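Local coordinates for truncated hemoglobin 4 (Chlamydomonas reinhardtii, PDB 6BME), which binds heme b in a six-coordinate state through its 2-on-2 globin domain, the part of the longer protein studied here, and may bind oxygen, at residues A[35-38]-A[39-43]; A[68-71]-A[72-76]. All blocks are in the same frame, centred on the assembly; numbering follows the deposited sequence.

How the contacts relate
Both contacts are short-range and border the same heme, one from each of two consecutive helices. Contact 1 (35-38 with 39-43) starts helix 39-53, which one turn later carries the axial ligand Lys45; contact 2 (68-71 with 72-76) is the last part of helix 62-75 and contains the other axial ligand, His69. Their centres lie 16 Å apart and their nearest atoms about 5 Å, so they do not touch. The side chain of Leu42 in contact 1 is about 5 Å from that of Lys45 and about 9 Å from that of His69. Thr41 meets one propionate of the porphyrin, while His71 approaches the other.

Contact 1 (A[35-38]-A[39-43]); sequences RGVD and MVTLI. With HEM (protoporphyrin IX containing Fe), chain C.
The chain passes from the extended Val37 and Asp38 straight into helix 39-53, whose first backbone bond runs from Leu42 N to Asp38 O (3.1 Å). Asp38 is the N-cap. Its chi1 of 77° sets CG between the backbone N and the carbonyl carbon, which swings the carboxylate over the first helical turn. There OD1 accepts from Thr41 N (2.8 Å) in a nearly straight bond (170° at the hydrogen), the amide coming from above the carboxylate plane. The second oxygen, OD2, takes the hydroxyl of Thr41 at a very short 2.5 Å between OD2 and OG1. One turn further on, the same helix supplies Lys45, an axial ligand of the heme iron in this globin domain. Flanking the cap, Val37 and Leu42 form a hydrophobic staple: they cross at about a right angle, with Val37 CG1 against Leu42 CD2 (3.5 Å), and Leu42 also packs on Tyr21 of helix 10-25. Thr41 divides its two branches between neighbours. While OG1, beside the backbone N, serves the aspartate, CG2 reaches the propionate carbon HEM CGA (3.5 Å).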
loop_
_atom_site.group_PDB
_atom_site.type_symbol
_atom_site.label_atom_id
_atom_site.label_comp_id
_atom_site.label_asym_id
_atom_site.label_seq_id
_atom_site.Cartn_x
_atom_site.Cartn_y
_atom_site.Cartn_z
ATOM N N ARG A 35 -5.553 14.062 1.325
ATOM C CA ARG A 35 -6.293 15.288 1.040
ATOM C C ARG A 35 -5.893 15.865 -0.313
ATOM O O ARG A 35 -4.709 16.052 -0.602
ATOM C CB ARG A 35 -6.044 16.313 2.148
ATOM C CG ARG A 35 -6.734 15.930 3.442
ATOM C CD ARG A 35 -6.395 16.846 4.591
ATOM N NE ARG A 35 -6.952 16.300 5.825
ATOM C CZ ARG A 35 -6.903 16.908 7.003
ATOM N NH1 ARG A 35 -6.316 18.096 7.106
ATOM N NH2 ARG A 35 -7.439 16.325 8.072
ATOM N N GLY A 36 -6.888 16.152 -1.144
ATOM C CA GLY A 36 -6.621 16.692 -2.457
ATOM C C GLY A 36 -6.288 15.670 -3.525
ATOM O O GLY A 36 -6.151 16.049 -4.696
ATOM N N VAL A 37 -6.156 14.392 -3.178
ATOM C CA VAL A 37 -5.911 13.350 -4.172
ATOM C C VAL A 37 -7.247 12.850 -4.708
ATOM O O VAL A 37 -8.078 12.335 -3.951
ATOM C CB VAL A 37 -5.093 12.189 -3.595
ATOM C CG1 VAL A 37 -4.685 11.260 -4.737
ATOM C CG2 VAL A 37 -3.870 12.707 -2.859
ATOM N N ASP A 38 -7.434 12.961 -6.021
ATOM C CA ASP A 38 -8.689 12.558 -6.636
ATOM C C ASP A 38 -8.914 11.058 -6.452
ATOM O O ASP A 38 -7.969 10.278 -6.306
ATOM C CB ASP A 38 -8.687 12.925 -8.126
ATOM C CG ASP A 38 -7.864 11.965 -8.965
ATOM O OD1 ASP A 38 -8.409 10.898 -9.335
ATOM O OD2 ASP A 38 -6.682 12.266 -9.250
ATOM N N MET A 39 -10.184 10.661 -6.476
ATOM C CA MET A 39 -10.555 9.296 -6.107
ATOM C C MET A 39 -10.116 8.274 -7.148
ATOM O O MET A 39 -9.883 7.106 -6.811
ATOM C CB MET A 39 -12.067 9.211 -5.899
ATOM C CG MET A 39 -12.534 7.928 -5.232
ATOM S SD MET A 39 -12.428 8.020 -3.429
ATOM C CE MET A 39 -13.795 9.137 -3.094
ATOM N N VAL A 40 -10.026 8.674 -8.415
ATOM C CA VAL A 40 -9.579 7.738 -9.442
ATOM C C VAL A 40 -8.124 7.367 -9.195
ATOM O O VAL A 40 -7.756 6.185 -9.172
ATOM C CB VAL A 40 -9.798 8.337 -10.848
ATOM C CG1 VAL A 40 -9.151 7.464 -11.919
ATOM C CG2 VAL A 40 -11.286 8.512 -11.128
ATOM N N THR A 41 -7.286 8.373 -8.951
ATOM C CA THR A 41 -5.894 8.122 -8.599
ATOM C C THR A 41 -5.782 7.228 -7.368
ATOM O O THR A 41 -4.950 6.315 -7.333
ATOM C CB THR A 41 -5.182 9.455 -8.364
ATOM O OG1 THR A 41 -5.242 10.248 -9.567
ATOM C CG2 THR A 41 -3.749 9.232 -7.956
ATOM N N LEU A 42 -6.619 7.466 -6.353
ATOM C CA LEU A 42 -6.513 6.704 -5.111
ATOM C C LEU A 42 -6.917 5.252 -5.321
ATOM O O LEU A 42 -6.231 4.333 -4.860
ATOM C CB LEU A 42 -7.382 7.338 -4.022
ATOM C CG LEU A 42 -6.833 8.600 -3.361
ATOM C CD1 LEU A 42 -7.721 9.037 -2.208
ATOM C CD2 LEU A 42 -5.408 8.355 -2.894
ATOM N N ILE A 43 -8.043 5.028 -5.995
ATOM C CA ILE A 43 -8.473 3.662 -6.272
ATOM C C ILE A 43 -7.424 2.944 -7.109
ATOM O O ILE A 43 -7.107 1.774 -6.862
ATOM C CB ILE A 43 -9.854 3.663 -6.957
ATOM C CG1 ILE A 43 -10.911 4.210 -6.007
ATOM C CG2 ILE A 43 -10.248 2.256 -7.417
ATOM C CD1 ILE A 43 -11.019 3.439 -4.709
HETATM C CHA HEM C . 0.755 7.082 -4.694
HETATM C CHB HEM C . 1.841 2.420 -4.031
HETATM C CHC HEM C . 3.071 3.488 0.529
HETATM C CHD HEM C . 0.414 7.499 0.149
HETATM C C1A HEM C . 0.962 5.750 -4.979
HETATM C C2A HEM C . 0.798 5.059 -6.251
HETATM C C3A HEM C . 1.097 3.764 -6.032
HETATM C C4A HEM C . 1.457 3.592 -4.643
HETATM C CMA HEM C . 1.098 2.597 -7.041
HETATM C CAA HEM C . 0.369 5.687 -7.614
HETATM C CBA HEM C . -1.022 6.319 -7.543
HETATM C CGA HEM C . -1.544 6.740 -8.904
HETATM O O1A HEM C . -0.911 7.618 -9.571
HETATM O O2A HEM C . -2.618 6.201 -9.302
HETATM C C1B HEM C . 2.400 2.332 -2.771
HETATM C C2B HEM C . 3.207 1.246 -2.251
HETATM C C3B HEM C . 3.549 1.567 -0.994
HETATM C C4B HEM C . 2.946 2.837 -0.675
HETATM C CMB HEM C . 3.623 -0.023 -3.031
HETATM C CAB HEM C . 4.387 0.773 0.038
HETATM C CBB HEM C . 4.557 -0.548 0.000
HETATM C C1C HEM C . 2.378 4.624 0.856
HETATM C C2C HEM C . 2.238 5.171 2.173
HETATM C C3C HEM C . 1.486 6.265 2.098
HETATM C C4C HEM C . 1.139 6.466 0.701
HETATM C CMC HEM C . 2.842 4.542 3.447
HETATM C CAC HEM C . 1.088 7.134 3.306
HETATM C CBC HEM C . -0.115 7.716 3.361
HETATM C C1D HEM C . 0.346 7.776 -1.206
HETATM C C2D HEM C . -0.173 8.985 -1.811
HETATM C C3D HEM C . -0.084 8.860 -3.135
HETATM C C4D HEM C . 0.500 7.574 -3.427
HETATM C CMD HEM C . -0.749 10.177 -1.028
HETATM C CAD HEM C . -0.539 9.872 -4.227
HETATM C CBD HEM C . 0.495 10.977 -4.392
HETATM C CGD HEM C . -0.042 11.946 -5.420
HETATM O O1D HEM C . -0.643 11.487 -6.424
HETATM O O2D HEM C . 0.148 13.169 -5.241
HETATM N NA HEM C . 1.346 4.824 -4.037
HETATM N NB HEM C . 2.263 3.293 -1.781
HETATM N NC HEM C . 1.705 5.444 -0.016
HETATM N ND HEM C . 0.764 6.934 -2.227
HETATM FE FE HEM C . 1.502 5.117 -2.000
#

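Contact 2 (A[68-71]-A[72-76]); sequences GHAH and LIINR. With HEM (protoporphyrin IX containing Fe), chain C.
His69 and Leu72, one turn apart on helix 62-75, form part of the proximal wall of the heme pocket in this 2-on-2 globin. NE2 of His69 binds the heme iron at 2.0 Å, and Lys45 supplies the other axial ligand. The imidazole stands on the porphyrin with CE1 3.0 Å from HEM NA and CD2 3.1 Å from HEM NC. Its far nitrogen, ND1, is hydrogen-bonded to Ile65 O, and Phe118 meets the ring edge-to-face; together these should limit its rotation about the iron bond. Leu72 extends the same wall with its CD1 methyl, which rests 3.7 Å from the heme methyl HEM CMD and also approaches the His69 ring obliquely.

The other branch of Leu72 faces His71. The two side chains lie side by side, pointing the same way, and Leu72 CG sits 3.8 Å from the centroid of the His71 ring, 19° off its normal, in a CH-pi contact over one face. A chi1 of 72° places the imidazole between its own backbone N and carbonyl carbon, folding it over Leu72 and turning its edge to the propionate carbon HEM CBD. An alanine at His71 is likely to leave Leu72 CG and CD2 without their aromatic cover and open a gap beside that propionate.

Behind these side chains the helix keeps its regular bonds, including Ile74 N to Ala70 O. His69 O receives Ile73 N, and Leu72 N only weakly. At the end of the helix His71 O accepts from Asn75 N (2.8 Å), and Arg76 N closes the last turn on Leu72 O at 3.0 Å.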
loop_
_atom_site.group_PDB
_atom_site.type_symbol
_atom_site.label_atom_id
_atom_site.label_comp_id
_atom_site.label_asym_id
_atom_site.label_seq_id
_atom_site.Cartn_x
_atom_site.Cartn_y
_atom_site.Cartn_z
ATOM N N GLY A 68 7.388 8.084 -6.688
ATOM C CA GLY A 68 5.990 8.401 -6.418
ATOM C C GLY A 68 5.716 8.981 -5.039
ATOM O O GLY A 68 4.688 9.647 -4.850
ATOM N N HIS A 69 6.608 8.748 -4.070
ATOM C CA HIS A 69 6.368 9.150 -2.685
ATOM C C HIS A 69 7.385 10.132 -2.130
ATOM O O HIS A 69 7.189 10.615 -1.006
ATOM C CB HIS A 69 6.326 7.912 -1.768
ATOM C CG HIS A 69 5.230 6.958 -2.125
ATOM N ND1 HIS A 69 5.356 6.031 -3.134
ATOM C CD2 HIS A 69 3.975 6.811 -1.634
ATOM C CE1 HIS A 69 4.229 5.350 -3.249
ATOM N NE2 HIS A 69 3.375 5.806 -2.350
ATOM N N ALA A 70 8.442 10.452 -2.881
ATOM C CA ALA A 70 9.529 11.270 -2.339
ATOM C C ALA A 70 9.023 12.625 -1.866
ATOM O O ALA A 70 9.447 13.119 -0.814
ATOM C CB ALA A 70 10.628 11.442 -3.382
ATOM N N HIS A 71 8.077 13.220 -2.596
ATOM C CA HIS A 71 7.562 14.524 -2.189
ATOM C C HIS A 71 6.847 14.465 -0.840
ATOM O O HIS A 71 6.878 15.448 -0.089
ATOM C CB HIS A 71 6.643 15.095 -3.273
ATOM C CG HIS A 71 5.316 14.405 -3.382
ATOM N ND1 HIS A 71 5.173 13.146 -3.927
ATOM C CD2 HIS A 71 4.070 14.808 -3.034
ATOM C CE1 HIS A 71 3.897 12.801 -3.902
ATOM N NE2 HIS A 71 3.205 13.796 -3.371
ATOM N N LEU A 72 6.214 13.332 -0.505
ATOM C CA LEU A 72 5.550 13.212 0.793
ATOM C C LEU A 72 6.564 13.116 1.925
ATOM O O LEU A 72 6.351 13.671 3.012
ATOM C CB LEU A 72 4.638 11.982 0.819
ATOM C CG LEU A 72 3.575 11.950 -0.287
ATOM C CD1 LEU A 72 2.912 10.584 -0.373
ATOM C CD2 LEU A 72 2.537 13.034 -0.070
ATOM N N ILE A 73 7.663 12.400 1.689
ATOM C CA ILE A 73 8.714 12.253 2.690
ATOM C C ILE A 73 9.457 13.570 2.878
ATOM O O ILE A 73 9.852 13.921 3.995
ATOM C CB ILE A 73 9.676 11.117 2.279
ATOM C CG1 ILE A 73 8.942 9.773 2.245
ATOM C CG2 ILE A 73 10.881 11.026 3.229
ATOM C CD1 ILE A 73 9.741 8.662 1.564
ATOM N N ILE A 74 9.680 14.302 1.792
ATOM C CA ILE A 74 10.497 15.512 1.849
ATOM C C ILE A 74 9.688 16.729 2.281
ATOM O O ILE A 74 10.178 17.569 3.036
ATOM C CB ILE A 74 11.171 15.743 0.484
ATOM C CG1 ILE A 74 12.209 14.654 0.232
ATOM C CG2 ILE A 74 11.787 17.136 0.423
ATOM C CD1 ILE A 74 12.658 14.554 -1.230
ATOM N N ASN A 75 8.447 16.842 1.827
ATOM C CA ASN A 75 7.661 18.044 2.038
ATOM C C ASN A 75 6.515 17.849 3.022
ATOM O O ASN A 75 5.925 18.843 3.457
ATOM C CB ASN A 75 7.091 18.542 0.702
ATOM C CG ASN A 75 8.151 19.123 -0.215
ATOM O OD1 ASN A 75 9.229 19.526 0.226
ATOM N ND2 ASN A 75 7.827 19.207 -1.505
ATOM N N ARG A 76 6.175 16.604 3.383
ATOM C CA ARG A 76 5.003 16.364 4.218
ATOM C C ARG A 76 5.265 15.447 5.415
ATOM O O ARG A 76 4.302 15.004 6.059
ATOM C CB ARG A 76 3.857 15.783 3.368
ATOM C CG ARG A 76 3.528 16.556 2.083
ATOM C CD ARG A 76 2.490 17.643 2.285
ATOM N NE ARG A 76 1.215 17.080 2.721
ATOM C CZ ARG A 76 0.346 16.467 1.920
ATOM N NH1 ARG A 76 0.611 16.330 0.626
ATOM N NH2 ARG A 76 -0.784 15.983 2.418
HETATM C CHA HEM C . 0.755 7.082 -4.694
HETATM C CHB HEM C . 1.841 2.420 -4.031
HETATM C CHC HEM C . 3.071 3.488 0.529
HETATM C CHD HEM C . 0.414 7.499 0.149
HETATM C C1A HEM C . 0.962 5.750 -4.979
HETATM C C2A HEM C . 0.798 5.059 -6.251
HETATM C C3A HEM C . 1.097 3.764 -6.032
HETATM C C4A HEM C . 1.457 3.592 -4.643
HETATM C CMA HEM C . 1.098 2.597 -7.041
HETATM C CAA HEM C . 0.369 5.687 -7.614
HETATM C CBA HEM C . -1.022 6.319 -7.543
HETATM C CGA HEM C . -1.544 6.740 -8.904
HETATM O O1A HEM C . -0.911 7.618 -9.571
HETATM O O2A HEM C . -2.618 6.201 -9.302
HETATM C C1B HEM C . 2.400 2.332 -2.771
HETATM C C2B HEM C . 3.207 1.246 -2.251
HETATM C C3B HEM C . 3.549 1.567 -0.994
HETATM C C4B HEM C . 2.946 2.837 -0.675
HETATM C CMB HEM C . 3.623 -0.023 -3.031
HETATM C CAB HEM C . 4.387 0.773 0.038
HETATM C CBB HEM C . 4.557 -0.548 0.000
HETATM C C1C HEM C . 2.378 4.624 0.856
HETATM C C2C HEM C . 2.238 5.171 2.173
HETATM C C3C HEM C . 1.486 6.265 2.098
HETATM C C4C HEM C . 1.139 6.466 0.701
HETATM C CMC HEM C . 2.842 4.542 3.447
HETATM C CAC HEM C . 1.088 7.134 3.306
HETATM C CBC HEM C . -0.115 7.716 3.361
HETATM C C1D HEM C . 0.346 7.776 -1.206
HETATM C C2D HEM C . -0.173 8.985 -1.811
HETATM C C3D HEM C . -0.084 8.860 -3.135
HETATM C C4D HEM C . 0.500 7.574 -3.427
HETATM C CMD HEM C . -0.749 10.177 -1.028
HETATM C CAD HEM C . -0.539 9.872 -4.227
HETATM C CBD HEM C . 0.495 10.977 -4.392
HETATM C CGD HEM C . -0.042 11.946 -5.420
HETATM O O1D HEM C . -0.643 11.487 -6.424
HETATM O O2D HEM C . 0.148 13.169 -5.241
HETATM N NA HEM C . 1.346 4.824 -4.037
HETATM N NB HEM C . 2.263 3.293 -1.781
HETATM N NC HEM C . 1.705 5.444 -0.016
HETATM N ND HEM C . 0.764 6.934 -2.227
HETATM FE FE HEM C . 1.502 5.117 -2.000
#